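Local atomic coordinates of purine nucleoside phosphorylase (PDB entry 2P4S), a protein that catalyses the phosphorolytic cleavage of inosine, guanosine and their 2'-deoxy forms to the free purine base and a pentose 1-phosphate in purine salvage. Residues G204-Y209 with G298-G303; M215-H220 with A322-T327; G275-L280 with M304-E309; A289-L294 with N328-S333. All coordinates share one frame; numbering follows the deposited sequence.

Contact 1: residues G204-Y209 with G298-G303; sequences GANPKY and GVDAIG. With DIH (7-[[(3R,4R)-3-(hydroxymethyl)-4-oxidanyl-pyrrolidin-1-ium-1-yl]methyl]-3,5-dihydropyrrolo[3,2-d]pyrimidin-4-one), chain F.
Asn206 swings its amide toward Asp300 because CG stands anti to the backbone N (chi1 -173°), while Asp300 carries its carboxylate beside its own backbone N (chi1 -60°), and the two side chains run alongside each other in one direction. The setting is the end of strand 195-204, where Gly204 pairs with Ala301 in an antiparallel non-hydrogen-bonded bridge, and the loop that follows with an Asx turn and a type I beta turn. Past the bridge, Asp300 O takes two backbone donors from one face of its carbonyl plane: Ala205 N at 2.8 Å and Asn206 N at 3.1 Å. Asn206 is also gripped within its loop, since its OD1 accepts Lys208 N in the carbonyl plane at 3.0 Å. That bond holds the amide with ND2 turned to the carboxylate. The Tyr209 ring lies over Asn206 CB, and its OH approaches Asp300 CB to 3.2 Å. On the other flank Ala205 CB packs on Ile302 CD1, and the neighbouring Gly303 CA lies beside the bound inhibitor. Asp300 OD2 has a partner of its own, the backbone N of Val276. Asn206 ND2 reaches Asp300 OD1 on its anti side at 2.7 Å, 35° out of the carboxylate plane.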
# COMPACT_ATOMS: atom_id res chain seq x y z
N GLY A 204 -20.50 2.96 -6.84
CA GLY A 204 -20.75 4.39 -6.51
C GLY A 204 -20.56 4.60 -5.01
O GLY A 204 -21.36 4.09 -4.21
N ALA A 205 -19.47 5.28 -4.63
CA ALA A 205 -19.24 5.62 -3.21
C ALA A 205 -19.96 6.94 -2.88
O ALA A 205 -20.32 7.18 -1.75
CB ALA A 205 -17.72 5.72 -2.88
N ASN A 206 -20.13 7.77 -3.89
CA ASN A 206 -20.91 9.00 -3.76
C ASN A 206 -22.42 8.65 -3.68
O ASN A 206 -22.99 8.10 -4.61
CB ASN A 206 -20.57 9.94 -4.92
CG ASN A 206 -21.20 11.31 -4.77
OD1 ASN A 206 -22.36 11.44 -4.39
ND2 ASN A 206 -20.44 12.33 -5.09
N PRO A 207 -23.08 8.91 -2.53
CA PRO A 207 -24.50 8.46 -2.44
C PRO A 207 -25.53 9.17 -3.34
O PRO A 207 -26.69 8.76 -3.35
CB PRO A 207 -24.85 8.63 -0.95
CG PRO A 207 -23.88 9.64 -0.41
CD PRO A 207 -22.60 9.53 -1.27
N LYS A 208 -25.12 10.19 -4.10
CA LYS A 208 -26.03 10.87 -5.03
C LYS A 208 -26.01 10.22 -6.39
O LYS A 208 -26.93 10.43 -7.18
CB LYS A 208 -25.78 12.38 -5.07
CG LYS A 208 -26.04 12.90 -3.64
CD LYS A 208 -26.47 14.34 -3.52
CE LYS A 208 -25.31 15.31 -3.23
NZ LYS A 208 -25.88 16.66 -2.83
N TYR A 209 -24.99 9.38 -6.63
CA TYR A 209 -24.93 8.58 -7.86
C TYR A 209 -26.03 7.51 -7.88
O TYR A 209 -26.56 7.13 -6.85
CB TYR A 209 -23.56 7.92 -8.02
CG TYR A 209 -22.41 8.86 -8.27
CD1 TYR A 209 -22.56 10.26 -8.15
CD2 TYR A 209 -21.14 8.35 -8.59
CE1 TYR A 209 -21.47 11.12 -8.37
CE2 TYR A 209 -20.08 9.17 -8.82
CZ TYR A 209 -20.24 10.56 -8.70
OH TYR A 209 -19.14 11.34 -8.92
N GLY A 298 -12.34 11.74 -0.54
CA GLY A 298 -12.76 12.39 -1.80
C GLY A 298 -13.03 11.43 -2.97
O GLY A 298 -13.26 11.89 -4.09
N VAL A 299 -13.08 10.12 -2.72
CA VAL A 299 -13.37 9.14 -3.77
C VAL A 299 -14.87 9.05 -4.06
O VAL A 299 -15.70 8.81 -3.14
CB VAL A 299 -12.80 7.73 -3.39
CG1 VAL A 299 -13.31 6.61 -4.33
CG2 VAL A 299 -11.25 7.77 -3.30
N ASP A 300 -15.24 9.19 -5.34
CA ASP A 300 -16.64 8.99 -5.75
C ASP A 300 -16.95 7.63 -6.29
O ASP A 300 -18.08 7.19 -6.17
CB ASP A 300 -17.09 10.05 -6.78
CG ASP A 300 -16.97 11.43 -6.22
OD1 ASP A 300 -17.79 11.82 -5.33
OD2 ASP A 300 -16.01 12.09 -6.58
N ALA A 301 -15.97 6.98 -6.91
CA ALA A 301 -16.19 5.71 -7.61
C ALA A 301 -15.05 4.76 -7.28
O ALA A 301 -13.91 5.14 -7.33
CB ALA A 301 -16.31 5.90 -9.16
N ILE A 302 -15.39 3.53 -6.90
CA ILE A 302 -14.39 2.56 -6.47
C ILE A 302 -14.31 1.40 -7.46
O ILE A 302 -15.34 0.77 -7.76
CB ILE A 302 -14.67 1.98 -5.05
CG1 ILE A 302 -14.65 3.10 -3.97
CG2 ILE A 302 -13.60 0.89 -4.72
CD1 ILE A 302 -15.41 2.71 -2.59
N GLY A 303 -13.11 1.13 -7.95
CA GLY A 303 -12.92 0.09 -8.92
C GLY A 303 -11.66 -0.69 -8.67
O GLY A 303 -11.10 -0.58 -7.58
O5' DIH F . -17.40 -7.48 -10.48
C5' DIH F . -16.00 -7.40 -10.13
C4' DIH F . -15.32 -6.68 -11.27
C6' DIH F . -16.00 -5.33 -11.58
C3' DIH F . -13.88 -6.39 -10.90
O3' DIH F . -13.09 -6.47 -12.09
C2' DIH F . -13.91 -4.93 -10.47
N1' DIH F . -14.90 -4.34 -11.42
C10 DIH F . -15.24 -2.96 -11.01
C9 DIH F . -16.22 -2.77 -9.88
C8 DIH F . -17.63 -2.68 -10.02
N7 DIH F . -18.18 -2.47 -8.79
C5 DIH F . -17.19 -2.41 -7.86
C6 DIH F . -17.15 -2.15 -6.39
O6 DIH F . -18.23 -1.96 -5.70
N1 DIH F . -15.92 -2.15 -5.84
C2 DIH F . -14.77 -2.36 -6.54
N3 DIH F . -14.76 -2.56 -7.86
C4 DIH F . -15.96 -2.59 -8.53

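Contact 2: residues M215-H220 with A322-T327; sequences MLIKDH and AFSLIT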
# COMPACT_ATOMS: atom_id res chain seq x y z
N MET A 215 -19.88 8.07 -14.65
CA MET A 215 -19.02 9.07 -14.07
C MET A 215 -17.79 9.30 -14.92
O MET A 215 -16.92 8.43 -14.98
CB MET A 215 -18.57 8.66 -12.67
CG MET A 215 -17.92 9.83 -11.90
SD MET A 215 -16.89 9.27 -10.57
CE MET A 215 -15.46 8.58 -11.45
N LEU A 216 -17.68 10.49 -15.54
CA LEU A 216 -16.39 10.95 -16.07
C LEU A 216 -15.37 10.97 -14.95
O LEU A 216 -15.62 11.45 -13.86
CB LEU A 216 -16.45 12.36 -16.67
CG LEU A 216 -17.60 12.57 -17.66
CD1 LEU A 216 -17.70 14.02 -18.09
CD2 LEU A 216 -17.55 11.58 -18.86
N ILE A 217 -14.19 10.45 -15.26
CA ILE A 217 -13.11 10.51 -14.31
C ILE A 217 -12.42 11.83 -14.53
O ILE A 217 -11.90 12.13 -15.61
CB ILE A 217 -12.18 9.27 -14.41
CG1 ILE A 217 -13.03 7.98 -14.31
CG2 ILE A 217 -11.05 9.36 -13.34
CD1 ILE A 217 -12.23 6.63 -14.43
N LYS A 218 -12.47 12.65 -13.49
CA LYS A 218 -11.84 13.92 -13.50
C LYS A 218 -10.44 13.77 -12.88
O LYS A 218 -9.52 14.52 -13.21
CB LYS A 218 -12.70 14.93 -12.72
CG LYS A 218 -12.07 16.31 -12.62
CD LYS A 218 -12.96 17.32 -11.85
CE LYS A 218 -12.48 18.77 -12.14
NZ LYS A 218 -13.38 19.72 -11.31
N ASP A 219 -10.30 12.81 -11.96
CA ASP A 219 -9.07 12.62 -11.25
C ASP A 219 -9.08 11.25 -10.59
O ASP A 219 -10.12 10.61 -10.53
CB ASP A 219 -8.87 13.72 -10.19
CG ASP A 219 -7.39 14.03 -9.94
OD1 ASP A 219 -6.52 13.27 -10.46
OD2 ASP A 219 -7.11 14.98 -9.21
N HIS A 220 -7.93 10.81 -10.11
CA HIS A 220 -7.89 9.58 -9.34
C HIS A 220 -6.99 9.75 -8.09
O HIS A 220 -6.24 10.72 -7.95
CB HIS A 220 -7.45 8.38 -10.23
CG HIS A 220 -6.03 8.44 -10.69
ND1 HIS A 220 -5.66 8.26 -12.01
CD2 HIS A 220 -4.89 8.70 -10.01
CE1 HIS A 220 -4.35 8.38 -12.11
NE2 HIS A 220 -3.85 8.64 -10.91
N ALA A 322 -11.43 9.04 -19.68
CA ALA A 322 -11.88 7.84 -18.99
C ALA A 322 -13.21 8.04 -18.27
O ALA A 322 -13.49 9.14 -17.81
CB ALA A 322 -10.80 7.37 -17.99
N PHE A 323 -14.00 6.98 -18.19
CA PHE A 323 -15.22 6.98 -17.38
C PHE A 323 -15.49 5.65 -16.70
O PHE A 323 -15.04 4.61 -17.17
CB PHE A 323 -16.45 7.41 -18.17
CG PHE A 323 -16.79 6.52 -19.33
CD1 PHE A 323 -17.63 5.42 -19.17
CD2 PHE A 323 -16.33 6.82 -20.61
CE1 PHE A 323 -17.98 4.64 -20.22
CE2 PHE A 323 -16.68 6.02 -21.68
CZ PHE A 323 -17.52 4.94 -21.49
N SER A 324 -16.26 5.73 -15.61
CA SER A 324 -16.79 4.59 -14.89
C SER A 324 -18.31 4.49 -15.16
O SER A 324 -19.05 5.48 -14.98
CB SER A 324 -16.61 4.79 -13.38
OG SER A 324 -15.26 4.83 -12.95
N LEU A 325 -18.77 3.30 -15.55
CA LEU A 325 -20.18 2.96 -15.42
C LEU A 325 -20.40 2.51 -13.96
O LEU A 325 -19.74 1.56 -13.50
CB LEU A 325 -20.56 1.83 -16.39
CG LEU A 325 -22.02 1.38 -16.43
CD1 LEU A 325 -22.99 2.50 -16.92
CD2 LEU A 325 -22.11 0.16 -17.34
N ILE A 326 -21.33 3.18 -13.26
CA ILE A 326 -21.66 2.87 -11.89
C ILE A 326 -22.58 1.65 -11.92
O ILE A 326 -23.69 1.74 -12.39
CB ILE A 326 -22.37 4.08 -11.19
CG1 ILE A 326 -21.48 5.33 -11.23
CG2 ILE A 326 -22.85 3.72 -9.78
CD1 ILE A 326 -20.06 5.18 -10.53
N THR A 327 -22.11 0.50 -11.44
CA THR A 327 -22.80 -0.77 -11.72
C THR A 327 -23.52 -1.24 -10.47
O THR A 327 -24.27 -2.20 -10.50
CB THR A 327 -21.81 -1.85 -12.21
OG1 THR A 327 -20.65 -1.87 -11.34
CG2 THR A 327 -21.35 -1.53 -13.62
O HOH W 1 -11.80 11.64 -18.42
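Two antiparallel strands of the central mixed sheet, 214-221 and 319-329, meet here and diverge quickly, with 135° between the directions of the two short segments. Met215 and Ser324 form the hydrogen-bonded pair: Met215 N donates to Ser324 O at 2.7 Å, and Ser324 N returns a bond to Met215 O at 2.8 Å. Leu216 and Phe323 follow as the non-hydrogen-bonded pair, their side chains on the opposite face of the sheet from those of Met215 and Ser324. Ile217 N still reaches Ala322 O at 3.0 Å, but beyond it the strands have parted far enough for a water to step in. That water donates to Ile217 O at 2.9 Å and accepts from Ala322 N.

Ile217 reaches across with its CG1 branch, which sits beside the backbone N (chi1 -53°) and extends so that CD1 lies against Ala322 CB at 3.9 Å and near Ser324 OG. The Met215 chain is extended as far as SD and then bends (chi3 72°), bringing CE within 4.0 Å of the same hydroxyl oxygen. Ile326 adds its CD1 beside Met215 CB. On the other face Phe323 turns its ring away from Leu216 and meets Phe359 edge to face.

Two methyl groups, Ile217 CD1 and Met215 CE, thus lie near Ser324 OG, yet this buried hydroxyl is paired with Asn200 OD1 on strand 195-204. The ladder is direct at Met215, Ser324 and Ile217 and passes through water between Ile217 O and Ala322 N, which keeps these backbone groups bonded where the strands separate.

Contact 3: residues G275-L280 with M304-E309; sequences GVYTCL and MSTVHE. With DIH (7-[[(3R,4R)-3-(hydroxymethyl)-4-oxidanyl-pyrrolidin-1-ium-1-yl]methyl]-3,5-dihydropyrrolo[3,2-d]pyrimidin-4-one), chain F; PO4 (phosphate ion), chain D.
The Tyr277 ring presents its edge to residues 304-309: Ser305 O, Val307 CG2 and a bound water all lie near the ring plane, while Thr306 CB approaches obliquely. The His308 ring is likewise met at its edge, where Cys279 SG comes within 3.9 Å of CE1. Asn200 and Ala202 of strand 195-204 and Met215 and Ile217 of strand 214-221 also touch the Tyr277 side chain.

This is the junction where strand 272-279 passes the loop leading from strand 301-303 into helix 307-315, one wall of the catalytic pocket. Tyr277 extends toward that loop, its chi1 of 168° putting CG opposite the backbone N, and its OH accepts the Ser305 backbone N at 3.1 Å. The same OH gives its proton to the water at 2.7 Å. Met304 N also donates to that water, which in turn donates to phosphate O3 at 2.6 Å. Val307 CG2 touches both Tyr277 CD2 and Cys279 CB, the latter 3.7 Å away.

Ser305 binds phosphate directly: OG donates to the same O3 at 2.7 Å and accepts from Thr306 OG1, whose oxygen is held in turn by Asn200 ND2. Met304 runs extended beyond CG, resting its SD 3.5 Å from C2' of the inhibitor's pyrrolidine ring and its CE beside the deazapurine.

One phosphate oxygen is therefore gripped by a serine hydroxyl and, through water, by a buried tyrosine. Both chains of hydrogen bonds donate toward the anion, consistent with Tyr277 and Thr306 acting as second-shell residues that orient the groups touching phosphate.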
# COMPACT_ATOMS: atom_id res chain seq x y z
N GLY A 275 -16.24 12.80 -11.34
CA GLY A 275 -15.61 12.76 -10.03
C GLY A 275 -14.38 11.91 -10.01
O GLY A 275 -13.71 11.76 -11.03
N VAL A 276 -14.03 11.44 -8.81
CA VAL A 276 -12.72 10.90 -8.51
C VAL A 276 -12.82 9.38 -8.40
O VAL A 276 -13.68 8.84 -7.67
CB VAL A 276 -12.12 11.58 -7.21
CG1 VAL A 276 -10.75 10.95 -6.78
CG2 VAL A 276 -12.04 13.18 -7.35
N TYR A 277 -11.88 8.68 -9.08
CA TYR A 277 -11.93 7.19 -9.16
C TYR A 277 -10.76 6.65 -8.37
O TYR A 277 -9.75 7.32 -8.27
CB TYR A 277 -11.89 6.73 -10.61
CG TYR A 277 -11.65 5.26 -10.82
CD1 TYR A 277 -12.73 4.36 -10.92
CD2 TYR A 277 -10.35 4.77 -11.03
CE1 TYR A 277 -12.52 3.01 -11.15
CE2 TYR A 277 -10.13 3.41 -11.27
CZ TYR A 277 -11.21 2.54 -11.34
OH TYR A 277 -11.00 1.20 -11.59
N THR A 278 -10.89 5.50 -7.72
CA THR A 278 -9.69 4.89 -7.15
C THR A 278 -9.65 3.41 -7.57
O THR A 278 -10.72 2.81 -7.75
CB THR A 278 -9.56 5.05 -5.62
OG1 THR A 278 -8.21 4.72 -5.24
CG2 THR A 278 -10.54 4.11 -4.86
N CYS A 279 -8.44 2.86 -7.70
CA CYS A 279 -8.19 1.47 -8.07
C CYS A 279 -7.70 0.68 -6.86
O CYS A 279 -6.57 0.87 -6.39
CB CYS A 279 -7.13 1.41 -9.19
SG CYS A 279 -6.63 -0.27 -9.67
N LEU A 280 -8.55 -0.21 -6.34
CA LEU A 280 -8.15 -1.07 -5.20
C LEU A 280 -7.69 -2.44 -5.73
O LEU A 280 -8.05 -2.82 -6.81
CB LEU A 280 -9.32 -1.23 -4.20
CG LEU A 280 -10.04 0.04 -3.73
CD1 LEU A 280 -11.05 -0.26 -2.65
CD2 LEU A 280 -9.04 1.06 -3.20
N MET A 304 -11.21 -1.45 -9.68
CA MET A 304 -10.00 -2.28 -9.57
C MET A 304 -9.11 -2.27 -10.82
O MET A 304 -8.43 -3.26 -11.09
CB MET A 304 -10.39 -3.75 -9.27
CG MET A 304 -11.26 -3.91 -8.02
SD MET A 304 -11.70 -5.61 -7.81
CE MET A 304 -12.79 -5.59 -6.36
N SER A 305 -9.07 -1.18 -11.60
CA SER A 305 -8.31 -1.19 -12.85
C SER A 305 -7.93 0.22 -13.25
O SER A 305 -8.01 1.14 -12.41
CB SER A 305 -9.13 -1.86 -13.94
OG SER A 305 -10.16 -0.98 -14.37
N THR A 306 -7.50 0.42 -14.52
CA THR A 306 -7.53 1.79 -15.14
C THR A 306 -6.41 2.75 -14.74
O THR A 306 -5.74 3.31 -15.62
CB THR A 306 -8.91 2.48 -14.89
OG1 THR A 306 -9.90 1.68 -15.52
CG2 THR A 306 -8.99 3.91 -15.48
N VAL A 307 -6.21 2.94 -13.44
CA VAL A 307 -5.30 4.00 -12.93
C VAL A 307 -3.88 3.86 -13.55
O VAL A 307 -3.32 4.81 -14.06
CB VAL A 307 -5.28 4.06 -11.33
CG1 VAL A 307 -4.04 4.82 -10.79
CG2 VAL A 307 -6.52 4.72 -10.82
N HIS A 308 -3.34 2.63 -13.51
CA HIS A 308 -2.01 2.26 -14.02
C HIS A 308 -1.94 2.25 -15.53
O HIS A 308 -0.90 2.54 -16.10
CB HIS A 308 -1.55 0.88 -13.44
CG HIS A 308 -2.63 -0.16 -13.44
ND1 HIS A 308 -3.59 -0.25 -12.46
CD2 HIS A 308 -2.93 -1.13 -14.35
CE1 HIS A 308 -4.43 -1.22 -12.76
NE2 HIS A 308 -4.07 -1.75 -13.92
N GLU A 309 -3.04 1.92 -16.20
CA GLU A 309 -3.16 2.14 -17.64
C GLU A 309 -3.03 3.64 -18.04
O GLU A 309 -2.31 4.01 -18.99
CB GLU A 309 -4.51 1.57 -18.14
CG GLU A 309 -4.65 0.06 -17.98
CD GLU A 309 -6.11 -0.39 -17.84
OE1 GLU A 309 -7.03 0.44 -17.98
OE2 GLU A 309 -6.35 -1.60 -17.60
O5' DIH F . -17.40 -7.48 -10.48
C5' DIH F . -16.00 -7.40 -10.13
C4' DIH F . -15.32 -6.68 -11.27
C6' DIH F . -16.00 -5.33 -11.58
C3' DIH F . -13.88 -6.39 -10.90
O3' DIH F . -13.09 -6.47 -12.09
C2' DIH F . -13.91 -4.93 -10.47
N1' DIH F . -14.90 -4.34 -11.42
C10 DIH F . -15.24 -2.96 -11.01
C9 DIH F . -16.22 -2.77 -9.88
C8 DIH F . -17.63 -2.68 -10.02
N7 DIH F . -18.18 -2.47 -8.79
C5 DIH F . -17.19 -2.41 -7.86
C6 DIH F . -17.15 -2.15 -6.39
O6 DIH F . -18.23 -1.96 -5.70
N1 DIH F . -15.92 -2.15 -5.84
C2 DIH F . -14.77 -2.36 -6.54
N3 DIH F . -14.76 -2.56 -7.86
C4 DIH F . -15.96 -2.59 -8.53
P PO4 D . -13.24 -3.40 -14.72
O1 PO4 D . -14.39 -2.73 -15.40
O2 PO4 D . -12.36 -4.04 -15.79
O3 PO4 D . -12.39 -2.47 -13.94
O4 PO4 D . -13.81 -4.43 -13.79
O HOH W 2 -12.85 -0.72 -12.08

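Contact 4: residues A289-L294 with N328-S333; sequences AEVKML and NMCTMS. With DIH (7-[[(3R,4R)-3-(hydroxymethyl)-4-oxidanyl-pyrrolidin-1-ium-1-yl]methyl]-3,5-dihydropyrrolo[3,2-d]pyrimidin-4-one), chain F.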
# COMPACT_ATOMS: atom_id res chain seq x y z
N ALA A 289 -16.73 0.22 6.54
CA ALA A 289 -15.72 1.11 7.08
C ALA A 289 -14.75 1.64 6.00
O ALA A 289 -14.34 2.79 6.08
CB ALA A 289 -14.89 0.42 8.24
N GLU A 290 -14.33 0.77 5.07
CA GLU A 290 -13.50 1.17 3.90
C GLU A 290 -14.23 2.18 2.99
O GLU A 290 -13.62 3.16 2.56
CB GLU A 290 -13.08 -0.06 3.08
CG GLU A 290 -12.10 -0.97 3.82
CD GLU A 290 -11.93 -2.37 3.20
OE1 GLU A 290 -12.71 -2.77 2.26
OE2 GLU A 290 -11.02 -3.08 3.66
N VAL A 291 -15.51 1.93 2.67
CA VAL A 291 -16.25 2.83 1.82
C VAL A 291 -16.32 4.20 2.48
O VAL A 291 -16.13 5.20 1.82
CB VAL A 291 -17.68 2.28 1.44
CG1 VAL A 291 -18.54 3.36 0.73
CG2 VAL A 291 -17.60 1.03 0.55
N LYS A 292 -16.54 4.24 3.79
CA LYS A 292 -16.60 5.50 4.57
C LYS A 292 -15.29 6.25 4.54
O LYS A 292 -15.26 7.45 4.30
CB LYS A 292 -16.97 5.23 6.04
CG LYS A 292 -18.42 4.93 6.24
CD LYS A 292 -18.76 4.85 7.72
CE LYS A 292 -20.23 4.38 7.91
NZ LYS A 292 -20.40 3.75 9.25
N MET A 293 -14.20 5.53 4.79
CA MET A 293 -12.89 6.15 4.71
C MET A 293 -12.61 6.69 3.28
O MET A 293 -12.09 7.80 3.12
CB MET A 293 -11.82 5.15 5.13
CG MET A 293 -10.53 5.49 4.44
SD MET A 293 -9.35 4.28 4.68
CE MET A 293 -7.97 4.96 3.77
N LEU A 294 -12.92 5.89 2.25
CA LEU A 294 -12.62 6.34 0.87
C LEU A 294 -13.43 7.59 0.43
O LEU A 294 -12.87 8.49 -0.15
CB LEU A 294 -12.72 5.19 -0.15
CG LEU A 294 -11.74 4.05 0.06
CD1 LEU A 294 -12.13 2.79 -0.76
CD2 LEU A 294 -10.29 4.51 -0.23
N ASN A 328 -23.29 -0.53 -9.38
CA ASN A 328 -23.77 -0.91 -8.09
C ASN A 328 -23.38 0.20 -7.18
O ASN A 328 -22.37 0.89 -7.41
CB ASN A 328 -23.16 -2.24 -7.58
CG ASN A 328 -21.63 -2.20 -7.49
OD1 ASN A 328 -20.92 -2.17 -8.54
ND2 ASN A 328 -21.10 -2.22 -6.26
N MET A 329 -24.19 0.37 -6.14
CA MET A 329 -23.90 1.34 -5.10
C MET A 329 -23.02 0.63 -4.09
O MET A 329 -23.22 -0.56 -3.82
CB MET A 329 -25.22 1.87 -4.46
CG MET A 329 -26.09 2.75 -5.41
SD MET A 329 -25.11 3.97 -6.36
CE MET A 329 -24.67 5.16 -5.08
N CYS A 330 -22.02 1.33 -3.57
CA CYS A 330 -21.21 0.78 -2.48
C CYS A 330 -22.11 0.65 -1.24
O CYS A 330 -23.00 1.49 -1.02
CB CYS A 330 -20.06 1.72 -2.16
SG CYS A 330 -18.84 1.77 -3.43
N THR A 331 -21.86 -0.39 -0.43
CA THR A 331 -22.58 -0.56 0.82
C THR A 331 -22.20 0.51 1.86
O THR A 331 -21.04 0.62 2.28
CB THR A 331 -22.37 -1.97 1.43
OG1 THR A 331 -22.53 -2.96 0.41
CG2 THR A 331 -23.40 -2.22 2.58
N MET A 332 -23.20 1.25 2.31
CA MET A 332 -22.90 2.39 3.17
C MET A 332 -23.39 2.31 4.63
O MET A 332 -23.22 3.23 5.41
CB MET A 332 -23.33 3.65 2.44
CG MET A 332 -22.32 3.95 1.31
SD MET A 332 -23.18 5.08 0.34
CE MET A 332 -22.68 4.82 -1.40
N SER A 333 -23.92 1.15 4.99
CA SER A 333 -24.55 0.96 6.26
C SER A 333 -24.49 -0.51 6.66
O SER A 333 -24.56 -1.38 5.79
CB SER A 333 -26.00 1.45 6.14
OG SER A 333 -26.85 0.70 6.97
O5' DIH F . -17.40 -7.48 -10.48
C5' DIH F . -16.00 -7.40 -10.13
C4' DIH F . -15.32 -6.68 -11.27
C6' DIH F . -16.00 -5.33 -11.58
C3' DIH F . -13.88 -6.39 -10.90
O3' DIH F . -13.09 -6.47 -12.09
C2' DIH F . -13.91 -4.93 -10.47
N1' DIH F . -14.90 -4.34 -11.42
C10 DIH F . -15.24 -2.96 -11.01
C9 DIH F . -16.22 -2.77 -9.88
C8 DIH F . -17.63 -2.68 -10.02
N7 DIH F . -18.18 -2.47 -8.79
C5 DIH F . -17.19 -2.41 -7.86
C6 DIH F . -17.15 -2.15 -6.39
O6 DIH F . -18.23 -1.96 -5.70
N1 DIH F . -15.92 -2.15 -5.84
C2 DIH F . -14.77 -2.36 -6.54
N3 DIH F . -14.76 -2.56 -7.86
C4 DIH F . -15.96 -2.59 -8.53
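Cys330 and Met332 touch Val291 of helix 288-296 as residues 328-333 leave the end of strand 319-329, where the strand bends away at Asn328. That asparagine faces the ligand instead of the helix. Its CG lies between the backbone N and the carbonyl carbon (chi1 58°), which sets the amide against the deazapurine of the inhibitor. OD1 accepts from the inhibitor's N7-H at 2.8 Å while ND2 donates to its O6 at 2.9 Å. Both bonds are nearly straight, 171° at each hydrogen. The O6 bond is consistent with the preference for 6-oxopurines over adenosine, and the N7-H probably resembles a purine protonated during cleavage.

After Met329, Cys330 turns its CB toward the helix and sits against both methyls of Val291, 3.7 Å from CG1 and equally near CG2. Thr331 offers its backbone: its O lies 3.8 Å from Val291 CB, while its hydroxyl is bonded to Glu338. Met332 crosses Val291 at about a right angle, CG lying 3.9 Å from CG1. Farther out, the extended chain of Lys292 passes Met332 O with CE at 4.1 Å, a loose fringe to the contact. No hydrogen bond joins the two segments; apolar touches do the work.

Strand 301-303 lies next to both segments, with Ile302 meeting Leu294 and Cys330, and Asn328 and Cys330 make backbone bonds to Gly204 at the end of strand 195-204. The helix also borders the third subunit, where Glu290 OE2 accepts from Asn222 N of that neighbouring chain.

How the contacts relate
Contacts 1, 2 and 3 share one mixed sheet, and contact 4 follows on from the end of strand 319-329. Contacts 1 and 2, with centres 9 Å apart, meet where Tyr209 OH lies 3.5 Å from Met215 SD. Contact 3 joins contact 2 through strand pairing, Lys218 N to Gly275 O at 2.9 Å, and joins contact 1 through Asp300 N to Val276 O at 2.8 Å. Contact 4 packs on contact 1, their centres 8 Å apart, with Met332 CE 3.2 Å from Gly204 O. Around the inhibitor the work is divided: contact 4 grips the base, contact 1 lies beside it, and contact 3 reaches the pyrrolidine and phosphate, about 16 Å between the centres of contacts 3 and 4.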